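Local coordinates for ATP-dependent DNA ligase (PDB 6NHX), which joins broken DNA strands in an ATP-dependent reaction and, together with Ku, repairs double-strand breaks by non-homologous end joining, at residues 54-57 with 58-62. The protein carries 1 engineered substitution. Sequence-based numbering, arbitrary orientation.
Sequences RDVT and AEYPQ
Val56 and Glu59 meet through backbone and side chain alike, and the single turn they form illustrates how a short 3-10 segment is held at its start. The backbone bond runs from Glu59 N to Val56 O over 3.0 Å; the donor stands well above the carbonyl plane, 58° out of it. One residue on, Tyr60 N reaches Thr57 O at 3.4 Å, a weak bond though nearly straight. One water accepts from Ala58 N and donates weakly to Asp55 O; another donates to both Thr57 O and Tyr60 O, bridging the two carbonyls where the direct bond is long.

Side-chain contacts follow the same path. With CG anti to the carbonyl carbon (chi1 -61°) and the chain extended beyond it, Glu59 runs back across Val56, bringing its carboxylate OE1 into van der Waals contact with Val56 CG1 at 3.5 Å. The apolar contact is with Tyr60, which lies alongside Val56, its CE2 3.9 Å from Val56 CG2; the ring edge faces Val56 O, which sits in the ring plane with CD2 3.4 Å away. Both residues are buried against Leu37 and Leu48.

Ahead of the turn, Asp55 OD1 accepts two bonds from one residue: Thr57 N, nearly along the C-O axis at 3.2 Å, and Thr57 OG1 at 3.1 Å on the syn side, somewhat tilted out of the carboxylate plane. The threonine hydroxyl is also bonded to Leu48 N, which ties the turn to strand 45-50. An Asx turn leading into a 3-10 turn thus shapes the connection from strand 45-50 to strand 74-82, which flank strand 35-42 in the antiparallel sheet of the ligase domain, away from the ATP site.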
loop_
_atom_site.group_PDB
_atom_site.type_symbol
_atom_site.label_atom_id
_atom_site.label_comp_id
_atom_site.label_asym_id
_atom_site.label_seq_id
_atom_site.Cartn_x
_atom_site.Cartn_y
_atom_site.Cartn_z
ATOM N N ARG A 54 12.802 7.902 -7.337
ATOM C CA ARG A 54 13.527 7.128 -8.328
ATOM C C ARG A 54 12.746 7.075 -9.639
ATOM O O ARG A 54 11.510 7.053 -9.660
ATOM C CB ARG A 54 13.782 5.713 -7.805
ATOM C CG ARG A 54 14.910 4.980 -8.505
ATOM N N ASP A 55 13.491 7.077 -10.740
ATOM C CA ASP A 55 12.925 6.874 -12.067
ATOM C C ASP A 55 12.594 5.393 -12.202
ATOM O O ASP A 55 13.495 4.551 -12.264
ATOM C CB ASP A 55 13.951 7.305 -13.111
ATOM C CG ASP A 55 13.422 7.230 -14.528
ATOM O OD1 ASP A 55 12.481 6.456 -14.794
ATOM O OD2 ASP A 55 13.961 7.954 -15.392
ATOM N N VAL A 56 11.302 5.068 -12.249
ATOM C CA VAL A 56 10.853 3.683 -12.292
ATOM C C VAL A 56 10.093 3.364 -13.580
ATOM O O VAL A 56 9.347 2.388 -13.635
ATOM C CB VAL A 56 10.068 3.291 -11.024
ATOM C CG1 VAL A 56 10.970 3.376 -9.797
ATOM C CG2 VAL A 56 8.824 4.177 -10.840
ATOM N N THR A 57 10.296 4.170 -14.626
ATOM C CA THR A 57 9.580 3.959 -15.883
ATOM C C THR A 57 9.772 2.545 -16.418
ATOM O O THR A 57 8.819 1.922 -16.899
ATOM C CB THR A 57 10.039 4.978 -16.929
ATOM O OG1 THR A 57 9.873 6.301 -16.412
ATOM C CG2 THR A 57 9.225 4.832 -18.214
ATOM N N ALA A 58 10.999 2.023 -16.348
ATOM C CA ALA A 58 11.267 0.703 -16.907
ATOM C C ALA A 58 10.649 -0.417 -16.082
ATOM O O ALA A 58 10.496 -1.531 -16.593
ATOM C CB ALA A 58 12.772 0.484 -17.067
ATOM N N GLU A 59 10.276 -0.150 -14.833
ATOM C CA GLU A 59 9.695 -1.192 -13.995
ATOM C C GLU A 59 8.226 -1.460 -14.299
ATOM O O GLU A 59 7.682 -2.454 -13.807
ATOM C CB GLU A 59 9.868 -0.853 -12.511
ATOM C CG GLU A 59 11.317 -0.732 -12.055
ATOM C CD GLU A 59 11.442 -0.388 -10.581
ATOM O OE1 GLU A 59 10.415 -0.047 -9.955
ATOM O OE2 GLU A 59 12.567 -0.457 -10.044
ATOM N N TYR A 60 7.570 -0.619 -15.097
ATOM C CA TYR A 60 6.137 -0.748 -15.365
ATOM C C TYR A 60 5.857 -0.635 -16.855
ATOM O O TYR A 60 5.303 0.369 -17.320
ATOM C CB TYR A 60 5.331 0.301 -14.598
ATOM C CG TYR A 60 5.498 0.258 -13.103
ATOM C CD1 TYR A 60 4.615 -0.467 -12.315
ATOM C CD2 TYR A 60 6.531 0.946 -12.475
ATOM C CE1 TYR A 60 4.750 -0.505 -10.944
ATOM C CE2 TYR A 60 6.672 0.915 -11.098
ATOM C CZ TYR A 60 5.779 0.182 -10.341
ATOM O OH TYR A 60 5.903 0.140 -8.971
ATOM N N PRO A 61 6.210 -1.663 -17.636
ATOM C CA PRO A 61 5.825 -1.664 -19.055
ATOM C C PRO A 61 4.326 -1.751 -19.271
ATOM O O PRO A 61 3.846 -1.338 -20.334
ATOM C CB PRO A 61 6.542 -2.900 -19.612
ATOM C CG PRO A 61 6.663 -3.805 -18.430
ATOM C CD PRO A 61 6.929 -2.894 -17.262
ATOM N N GLN A 62 3.576 -2.279 -18.298
ATOM C CA GLN A 62 2.120 -2.301 -18.402
ATOM C C GLN A 62 1.553 -0.900 -18.567
ATOM O O GLN A 62 0.518 -0.720 -19.221
ATOM C CB GLN A 62 1.518 -2.941 -17.150
ATOM C CG GLN A 62 1.863 -4.406 -16.937
ATOM C CD GLN A 62 3.061 -4.590 -16.027
ATOM O OE1 GLN A 62 3.791 -3.638 -15.738
ATOM N NE2 GLN A 62 3.265 -5.818 -15.560
HETATM O O HOH W 1 13.246 3.069 -15.269
HETATM O O HOH W 2 6.543 2.646 -18.095
#